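Local coordinates for methyltransferase (Geobacter sulfurreducens PCA, PDB 3C3P), which probably transfers a methyl group from S-adenosyl-L-methionine to an oxygen of its acceptor, as the O-methyltransferases of its family do, at residues A[58-63]-A[127-132]; A[92-97]-A[112-117]; A[133-138]-A[158-163]. One frame throughout, in Å; residues are numbered along the deposited sequence.

Contact 1: residues A[58-63]-A[127-132]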
loop_
_atom_site.group_PDB
_atom_site.type_symbol
_atom_site.label_atom_id
_atom_site.label_comp_id
_atom_site.label_asym_id
_atom_site.label_seq_id
_atom_site.Cartn_x
_atom_site.Cartn_y
_atom_site.Cartn_z
ATOM N N GLN A 58 14.444 6.262 5.862
ATOM C CA GLN A 58 15.726 6.937 5.933
ATOM C C GLN A 58 16.683 6.228 4.962
ATOM O O GLN A 58 17.601 6.844 4.409
ATOM C CB GLN A 58 16.229 6.918 7.380
ATOM C CG GLN A 58 15.197 7.495 8.356
ATOM C CD GLN A 58 15.460 7.135 9.799
ATOM O OE1 GLN A 58 14.525 6.813 10.532
ATOM N NE2 GLN A 58 16.727 7.105 10.195
ATOM N N LEU A 59 16.409 4.939 4.749
ATOM C CA LEU A 59 17.194 4.062 3.861
ATOM C C LEU A 59 16.378 3.030 3.088
ATOM O O LEU A 59 15.630 2.222 3.621
ATOM C CB LEU A 59 18.306 3.333 4.655
ATOM C CG LEU A 59 19.264 2.382 3.903
ATOM C CD1 LEU A 59 20.021 3.136 2.783
ATOM C CD2 LEU A 59 20.259 1.663 4.832
ATOM N N VAL A 60 16.549 3.134 1.792
ATOM C CA VAL A 60 15.939 2.257 0.817
ATOM C C VAL A 60 17.062 1.596 0.056
ATOM O O VAL A 60 17.939 2.270 -0.488
ATOM C CB VAL A 60 15.040 3.014 -0.212
ATOM C CG1 VAL A 60 14.468 2.023 -1.253
ATOM C CG2 VAL A 60 13.928 3.822 0.491
ATOM N N VAL A 61 16.994 0.275 -0.006
ATOM C CA VAL A 61 17.973 -0.547 -0.709
ATOM C C VAL A 61 17.297 -1.335 -1.857
ATOM O O VAL A 61 16.271 -2.004 -1.694
ATOM C CB VAL A 61 18.755 -1.440 0.292
ATOM C CG1 VAL A 61 19.771 -2.355 -0.437
ATOM C CG2 VAL A 61 19.449 -0.527 1.351
ATOM N N VAL A 62 17.892 -1.168 -3.038
ATOM C CA VAL A 62 17.421 -1.762 -4.277
ATOM C C VAL A 62 18.507 -2.633 -4.904
ATOM O O VAL A 62 19.347 -2.133 -5.647
ATOM C CB VAL A 62 17.040 -0.649 -5.276
ATOM C CG1 VAL A 62 16.391 -1.233 -6.501
ATOM C CG2 VAL A 62 16.117 0.371 -4.591
ATOM N N PRO A 63 18.529 -3.934 -4.566
ATOM C CA PRO A 63 19.527 -4.833 -5.134
ATOM C C PRO A 63 19.079 -5.370 -6.468
ATOM O O PRO A 63 18.291 -6.301 -6.517
ATOM C CB PRO A 63 19.624 -5.978 -4.109
ATOM C CG PRO A 63 18.551 -5.743 -3.093
ATOM C CD PRO A 63 17.721 -4.571 -3.513
ATOM N N ILE A 127 17.953 -0.990 7.192
ATOM C CA ILE A 127 17.216 -0.794 5.933
ATOM C C ILE A 127 15.728 -0.665 6.269
ATOM O O ILE A 127 15.158 -1.523 6.933
ATOM C CB ILE A 127 17.438 -1.963 4.936
ATOM C CG1 ILE A 127 18.934 -2.108 4.573
ATOM C CG2 ILE A 127 16.581 -1.770 3.660
ATOM C CD1 ILE A 127 19.261 -3.385 3.770
ATOM N N ASP A 128 15.120 0.423 5.789
ATOM C CA ASP A 128 13.683 0.739 6.014
ATOM C C ASP A 128 12.815 0.132 4.944
ATOM O O ASP A 128 11.692 -0.279 5.214
ATOM C CB ASP A 128 13.464 2.250 6.125
ATOM C CG ASP A 128 14.165 2.829 7.337
ATOM O OD1 ASP A 128 13.978 2.263 8.438
ATOM O OD2 ASP A 128 14.905 3.824 7.192
ATOM N N ILE A 129 13.325 0.136 3.718
ATOM C CA ILE A 129 12.624 -0.471 2.589
ATOM C C ILE A 129 13.605 -1.278 1.783
ATOM O O ILE A 129 14.637 -0.789 1.367
ATOM C CB ILE A 129 11.930 0.519 1.616
ATOM C CG1 ILE A 129 10.838 1.307 2.310
ATOM C CG2 ILE A 129 11.334 -0.245 0.437
ATOM C CD1 ILE A 129 10.081 2.218 1.400
ATOM N N LEU A 130 13.285 -2.542 1.623
ATOM C CA LEU A 130 14.091 -3.456 0.826
ATOM C C LEU A 130 13.250 -3.871 -0.379
ATOM O O LEU A 130 12.181 -4.521 -0.260
ATOM C CB LEU A 130 14.558 -4.667 1.634
ATOM C CG LEU A 130 15.366 -5.674 0.793
ATOM C CD1 LEU A 130 16.652 -5.020 0.271
ATOM C CD2 LEU A 130 15.690 -6.970 1.545
ATOM N N PHE A 131 13.727 -3.444 -1.544
ATOM C CA PHE A 131 13.060 -3.736 -2.809
ATOM C C PHE A 131 13.606 -5.032 -3.367
ATOM O O PHE A 131 14.813 -5.290 -3.303
ATOM C CB PHE A 131 13.244 -2.608 -3.820
ATOM C CG PHE A 131 12.578 -2.865 -5.148
ATOM C CD1 PHE A 131 11.240 -2.527 -5.348
ATOM C CD2 PHE A 131 13.276 -3.439 -6.191
ATOM C CE1 PHE A 131 10.628 -2.743 -6.585
ATOM C CE2 PHE A 131 12.656 -3.669 -7.435
ATOM C CZ PHE A 131 11.341 -3.319 -7.613
HETATM N N MSE A 132 12.704 -5.835 -3.909
HETATM C CA MSE A 132 13.090 -7.109 -4.434
HETATM C C MSE A 132 12.318 -7.540 -5.688
HETATM O O MSE A 132 11.138 -7.255 -5.820
HETATM C CB MSE A 132 12.749 -8.078 -3.323
HETATM C CG MSE A 132 13.711 -9.090 -3.192
HETATM SE SE MSE A 132 12.931 -10.455 -2.121
HETATM C CE MSE A 132 12.599 -9.439 -0.461
#
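Strand 59-63 and strand 129-132 run parallel, the axes of the two segments 17° apart, and D128 pins the end where they begin. Its chi1 of -64° puts CG beside its own backbone N. D128 CB rests 3.3 Å from L59 O; beyond it CG turns the carboxylate onto the start of the other strand, where OD2 accepts hydrogen bonds from two backbone amides. Q58 N arrives from above the carboxylate plane, 2.8 Å from D128 OD2, while L59 N uses the anti lone pair of the same oxygen at 3.1 Å. L59 O is shared in turn by D128 N and I129 N, both in the carbonyl plane, where the strand turns its corner. From there the ladder straightens: the hydrogen bonds V61 N to I129 O and F131 N to V61 O, each 2.9 Å, lie nearly along the C=O axes. It stops at P63, which has no N-H to offer; its CD sits 3.0 Å from F131 O, a buried carbonyl with no polar partner. On the face of V61 and L130, V61 CG2 comes 3.6 Å from I127 CG1, and L130 CD1 reaches the ring of P63. On the other, V60 and I129 stand side by side. R83, V85 and I87 continue the sheet beyond 59-63 and 154-159 continues it beyond 127-132, with helix 69-75 over V60, V62 and F131 and helix 139-146 over I127 and L130.

Contact 2: residues A[92-97]-A[112-117]. With EDO (1,2-ethanediol), chain J.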
loop_
_atom_site.group_PDB
_atom_site.type_symbol
_atom_site.label_atom_id
_atom_site.label_comp_id
_atom_site.label_asym_id
_atom_site.label_seq_id
_atom_site.Cartn_x
_atom_site.Cartn_y
_atom_site.Cartn_z
ATOM N N ASP A 92 25.696 -0.353 -17.518
ATOM C CA ASP A 92 24.754 0.446 -18.348
ATOM C C ASP A 92 23.496 0.837 -17.566
ATOM O O ASP A 92 22.841 1.854 -17.844
ATOM C CB ASP A 92 24.370 -0.310 -19.625
ATOM C CG ASP A 92 25.566 -0.614 -20.514
ATOM O OD1 ASP A 92 26.602 0.089 -20.430
ATOM O OD2 ASP A 92 25.463 -1.555 -21.326
ATOM N N ASN A 93 23.161 -0.010 -16.599
ATOM C CA ASN A 93 22.023 0.218 -15.734
ATOM C C ASN A 93 22.375 1.306 -14.778
ATOM O O ASN A 93 21.625 2.259 -14.569
ATOM C CB ASN A 93 21.617 -1.037 -14.935
ATOM C CG ASN A 93 20.821 -2.002 -15.768
ATOM O OD1 ASN A 93 20.134 -1.592 -16.715
ATOM N ND2 ASN A 93 20.873 -3.285 -15.417
ATOM N N VAL A 94 23.550 1.150 -14.199
ATOM C CA VAL A 94 24.023 2.120 -13.210
ATOM C C VAL A 94 24.179 3.490 -13.885
ATOM O O VAL A 94 23.723 4.495 -13.350
ATOM C CB VAL A 94 25.328 1.634 -12.492
ATOM C CG1 VAL A 94 25.890 2.719 -11.563
ATOM C CG2 VAL A 94 25.056 0.328 -11.737
ATOM N N GLU A 95 24.757 3.511 -15.086
ATOM C CA GLU A 95 24.974 4.784 -15.834
ATOM C C GLU A 95 23.670 5.439 -16.266
ATOM O O GLU A 95 23.522 6.660 -16.227
ATOM C CB GLU A 95 25.870 4.571 -17.066
ATOM C CG GLU A 95 26.070 5.836 -17.965
ATOM C CD GLU A 95 26.789 6.997 -17.277
ATOM O OE1 GLU A 95 27.186 6.854 -16.105
ATOM O OE2 GLU A 95 26.966 8.057 -17.927
ATOM N N HIS A 96 22.704 4.610 -16.645
ATOM C CA HIS A 96 21.413 5.129 -17.079
ATOM C C HIS A 96 20.754 5.845 -15.912
ATOM O O HIS A 96 20.208 6.952 -16.055
ATOM C CB HIS A 96 20.488 4.022 -17.599
ATOM C CG HIS A 96 19.201 4.551 -18.139
ATOM N ND1 HIS A 96 18.061 4.646 -17.376
ATOM C CD2 HIS A 96 18.893 5.087 -19.344
ATOM C CE1 HIS A 96 17.091 5.184 -18.096
ATOM N NE2 HIS A 96 17.568 5.458 -19.294
ATOM N N ALA A 97 20.818 5.205 -14.749
ATOM C CA ALA A 97 20.231 5.764 -13.537
ATOM C C ALA A 97 20.982 7.021 -13.118
ATOM O O ALA A 97 20.385 8.005 -12.706
ATOM C CB ALA A 97 20.241 4.753 -12.394
ATOM N N LEU A 112 24.795 4.929 -6.023
ATOM C CA LEU A 112 24.754 3.908 -7.077
ATOM C C LEU A 112 26.043 3.108 -7.161
ATOM O O LEU A 112 27.142 3.677 -7.202
ATOM C CB LEU A 112 24.521 4.587 -8.430
ATOM C CG LEU A 112 23.326 5.536 -8.552
ATOM C CD1 LEU A 112 23.340 6.317 -9.862
ATOM C CD2 LEU A 112 22.074 4.753 -8.436
ATOM N N GLN A 113 25.900 1.793 -7.227
ATOM C CA GLN A 113 27.064 0.897 -7.299
ATOM C C GLN A 113 26.934 -0.206 -8.325
ATOM O O GLN A 113 25.882 -0.801 -8.496
ATOM C CB GLN A 113 27.297 0.180 -5.957
ATOM C CG GLN A 113 27.277 1.031 -4.718
ATOM C CD GLN A 113 27.959 0.331 -3.576
ATOM O OE1 GLN A 113 29.000 -0.316 -3.768
ATOM N NE2 GLN A 113 27.426 0.493 -2.369
ATOM N N VAL A 114 28.052 -0.461 -8.992
ATOM C CA VAL A 114 28.178 -1.524 -9.971
ATOM C C VAL A 114 28.792 -2.654 -9.167
ATOM O O VAL A 114 29.856 -2.490 -8.579
ATOM C CB VAL A 114 29.082 -1.127 -11.182
ATOM C CG1 VAL A 114 29.454 -2.349 -12.028
ATOM C CG2 VAL A 114 28.413 -0.040 -12.028
ATOM N N GLY A 115 28.095 -3.780 -9.093
ATOM C CA GLY A 115 28.587 -4.938 -8.337
ATOM C C GLY A 115 27.540 -5.995 -8.054
ATOM O O GLY A 115 26.466 -5.997 -8.648
ATOM N N ASP A 116 27.847 -6.879 -7.112
ATOM C CA ASP A 116 26.924 -7.955 -6.750
ATOM C C ASP A 116 25.797 -7.388 -5.887
ATOM O O ASP A 116 26.058 -6.913 -4.783
ATOM C CB ASP A 116 27.614 -9.072 -5.973
ATOM C CG ASP A 116 26.674 -10.229 -5.694
ATOM O OD1 ASP A 116 26.113 -10.790 -6.661
ATOM O OD2 ASP A 116 26.514 -10.593 -4.514
ATOM N N PRO A 117 24.533 -7.481 -6.353
ATOM C CA PRO A 117 23.457 -6.872 -5.563
ATOM C C PRO A 117 23.351 -7.274 -4.074
ATOM O O PRO A 117 23.315 -6.391 -3.204
ATOM C CB PRO A 117 22.192 -7.274 -6.353
ATOM C CG PRO A 117 22.666 -7.415 -7.746
ATOM C CD PRO A 117 24.020 -8.026 -7.625
HETATM C C1 EDO J . 26.150 -5.684 -22.107
HETATM O O1 EDO J . 27.414 -6.357 -22.107
HETATM C C2 EDO J . 26.104 -4.692 -20.951
HETATM O O2 EDO J . 24.784 -4.151 -20.843
#
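Helix 92-97 runs roughly antiparallel to strand 112-114, the two segment axes 161° apart and 8.2 Å from each other at their closest. V94 carries the contact, its CB directed toward the strand. With chi1 at 174°, V94 CG1 is anti to the backbone N and lies 3.9 Å from L112 CB, the two side chains passing antiparallel, flank to flank. V94 CG2, beside the backbone N, goes the other way along the strand: it sits 3.5 Å from Q113 O and presses on V114 CG2 at 3.4 Å, closer than two methyls normally sit. This is the helix-to-second-strand half of a beta-alpha-beta unit of the Rossmann-like methyltransferase fold, made by strand 83-88, helix 91-104 and strand 110-114. An alanine at V94 would lose both gamma methyls, and would probably loosen the helix against L112 and V114. One turn on, A97 takes the tip of L112, whose CD1 comes 4.3 Å from A97 CB; M86, R98 and L101 also touch L112. At the start of the segment N93 ND2 donates a hydrogen bond to D88 OD2, and N93 OD1 accepts one from L67 N. Beyond the strand, D116 caps the next helix, its OD2 accepting from G119 N.

Contact 3: residues A[133-138]-A[158-163]. With EDO (1,2-ethanediol), chain K.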
loop_
_atom_site.group_PDB
_atom_site.type_symbol
_atom_site.label_atom_id
_atom_site.label_comp_id
_atom_site.label_asym_id
_atom_site.label_seq_id
_atom_site.Cartn_x
_atom_site.Cartn_y
_atom_site.Cartn_z
ATOM N N ASP A 133 13.020 -8.205 -6.605
ATOM C CA ASP A 133 12.420 -8.764 -7.843
ATOM C C ASP A 133 12.393 -10.306 -7.752
ATOM O O ASP A 133 13.418 -10.985 -7.772
ATOM C CB ASP A 133 13.158 -8.289 -9.095
ATOM C CG ASP A 133 12.476 -8.733 -10.396
ATOM O OD1 ASP A 133 11.582 -9.620 -10.373
ATOM O OD2 ASP A 133 12.859 -8.197 -11.460
ATOM N N CYS A 134 11.188 -10.835 -7.640
ATOM C CA CYS A 134 10.987 -12.272 -7.507
ATOM C C CYS A 134 11.437 -13.084 -8.700
ATOM O O CYS A 134 11.567 -14.301 -8.583
ATOM C CB CYS A 134 9.522 -12.613 -7.207
ATOM S SG CYS A 134 8.949 -12.019 -5.603
ATOM N N ASP A 135 11.672 -12.434 -9.835
ATOM C CA ASP A 135 12.140 -13.119 -11.057
ATOM C C ASP A 135 13.615 -13.401 -11.020
ATOM O O ASP A 135 14.115 -14.302 -11.683
ATOM C CB ASP A 135 11.925 -12.269 -12.312
ATOM C CG ASP A 135 10.503 -12.224 -12.747
ATOM O OD1 ASP A 135 9.714 -13.060 -12.276
ATOM O OD2 ASP A 135 10.192 -11.390 -13.612
ATOM N N VAL A 136 14.306 -12.605 -10.223
ATOM C CA VAL A 136 15.758 -12.670 -10.095
ATOM C C VAL A 136 16.272 -13.356 -8.854
ATOM O O VAL A 136 17.349 -13.957 -8.869
ATOM C CB VAL A 136 16.361 -11.244 -10.078
ATOM C CG1 VAL A 136 17.875 -11.306 -9.917
ATOM C CG2 VAL A 136 15.994 -10.499 -11.334
ATOM N N PHE A 137 15.515 -13.273 -7.780
ATOM C CA PHE A 137 15.952 -13.861 -6.533
ATOM C C PHE A 137 14.948 -14.731 -5.844
ATOM O O PHE A 137 13.746 -14.497 -5.905
ATOM C CB PHE A 137 16.266 -12.752 -5.526
ATOM C CG PHE A 137 17.225 -11.738 -6.031
ATOM C CD1 PHE A 137 18.587 -11.972 -5.990
ATOM C CD2 PHE A 137 16.764 -10.533 -6.536
ATOM C CE1 PHE A 137 19.481 -11.028 -6.462
ATOM C CE2 PHE A 137 17.648 -9.583 -7.000
ATOM C CZ PHE A 137 19.010 -9.830 -6.964
ATOM N N ASN A 138 15.501 -15.720 -5.158
ATOM C CA ASN A 138 14.747 -16.643 -4.318
ATOM C C ASN A 138 14.544 -15.841 -3.029
ATOM O O ASN A 138 15.479 -15.594 -2.264
ATOM C CB ASN A 138 15.521 -17.961 -4.113
ATOM C CG ASN A 138 14.834 -18.930 -3.154
ATOM O OD1 ASN A 138 14.041 -18.531 -2.315
ATOM N ND2 ASN A 138 15.192 -20.215 -3.247
ATOM N N ALA A 158 8.330 -6.778 -2.885
ATOM C CA ALA A 158 8.763 -7.796 -3.865
ATOM C C ALA A 158 7.854 -7.781 -5.069
ATOM O O ALA A 158 6.651 -8.058 -4.974
ATOM C CB ALA A 158 8.800 -9.188 -3.219
ATOM N N VAL A 159 8.434 -7.440 -6.213
ATOM C CA VAL A 159 7.665 -7.354 -7.443
ATOM C C VAL A 159 7.687 -8.679 -8.185
ATOM O O VAL A 159 8.433 -9.613 -7.830
ATOM C CB VAL A 159 8.115 -6.180 -8.355
ATOM C CG1 VAL A 159 7.849 -4.821 -7.637
ATOM C CG2 VAL A 159 9.583 -6.327 -8.834
ATOM N N ASN A 160 6.866 -8.729 -9.219
ATOM C CA ASN A 160 6.714 -9.941 -10.072
ATOM C C ASN A 160 6.374 -11.149 -9.213
ATOM O O ASN A 160 6.835 -12.269 -9.436
ATOM C CB ASN A 160 7.966 -10.190 -10.910
ATOM C CG ASN A 160 8.291 -9.022 -11.796
ATOM O OD1 ASN A 160 7.394 -8.354 -12.293
ATOM N ND2 ASN A 160 9.578 -8.752 -11.982
ATOM N N ALA A 161 5.541 -10.883 -8.220
ATOM C CA ALA A 161 5.069 -11.886 -7.245
ATOM C C ALA A 161 3.993 -12.888 -7.736
ATOM O O ALA A 161 3.888 -13.979 -7.181
ATOM C CB ALA A 161 4.591 -11.212 -5.983
ATOM N N LEU A 162 3.212 -12.512 -8.755
ATOM C CA LEU A 162 2.137 -13.366 -9.301
ATOM C C LEU A 162 2.453 -13.875 -10.687
ATOM O O LEU A 162 1.981 -14.929 -11.095
ATOM C CB LEU A 162 0.770 -12.657 -9.277
ATOM C CG LEU A 162 0.249 -12.408 -7.861
ATOM C CD1 LEU A 162 -1.022 -11.598 -7.904
ATOM C CD2 LEU A 162 0.069 -13.755 -7.082
ATOM N N ARG A 163 3.239 -13.121 -11.416
ATOM C CA ARG A 163 3.655 -13.537 -12.753
ATOM C C ARG A 163 4.976 -12.886 -13.092
ATOM O O ARG A 163 5.349 -11.851 -12.534
ATOM C CB ARG A 163 2.613 -13.198 -13.802
ATOM C CG ARG A 163 2.505 -11.739 -14.047
ATOM C CD ARG A 163 1.409 -11.449 -15.004
ATOM N NE ARG A 163 1.296 -10.010 -15.231
ATOM C CZ ARG A 163 0.323 -9.446 -15.929
ATOM N NH1 ARG A 163 -0.626 -10.185 -16.465
ATOM N NH2 ARG A 163 0.288 -8.138 -16.089
HETATM C C1 EDO K . 7.881 -15.336 -10.965
HETATM O O1 EDO K . 8.284 -14.031 -10.524
HETATM C C2 EDO K . 6.386 -15.609 -10.775
HETATM O O2 EDO K . 5.952 -15.091 -9.516
#
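D133 OD1 is gripped by two N-H groups, N160 ND2 at 2.7 Å and D135 N at 2.9 Å, both arriving from well above the carboxylate plane. The second closes an Asx turn, which bends the chain as strand 127-133 runs out. D133 CG is anti to its backbone N, chi1 -174°, and so swings toward N160, whose amide lies 58° from the D133 carboxylate but only 13° from that of D135. D135 OD2 nears N160 ND2 at too poor an angle for a hydrogen bond. In metal-dependent relatives an Asp and an Asp-Asn pair near these strand ends hold the cation; here V159 precedes N160, so one carboxylate of such a site is probably missing. V159 CG2 packs 3.9 Å from D133 CA. N160 OD1 is taken by N201 ND2, fixing both ends of the amide. An ethanediol, probably from the crystallisation liquor, donates a hydrogen bond from O2 to N160 O, while its O1 sits 2.5 Å from D135 OD1. Beside the parallel bridge of D133 with V159, C134 N donates a hydrogen bond to V159 O at 3.0 Å, the donor above the carbonyl plane, and C134 SG rests 3.7 Å from A158 CB.

In the fold
All three contacts belong to one mixed seven-stranded sheet in the order 3-2-1-4-5-7-6, the class I methyltransferase arrangement. Contact 1 joins strands 59-63 and 127-133 in its middle, contact 2 packs helix 91-104 on strand 110-114, at one edge of the sheet within this chain, and contact 3 ties the end of 127-133 to its neighbour 154-159. Contact 2 is nested in the loop that contact 1 closes; contact 3 follows both. Centres lie about 15 Å apart from contact 1 to either other contact, and about 19 Å between contacts 2 and 3. P117 meets both P63 and F137, so the three come together near the carboxyl ends of the parallel strands, where relatives bind S-adenosyl-L-methionine.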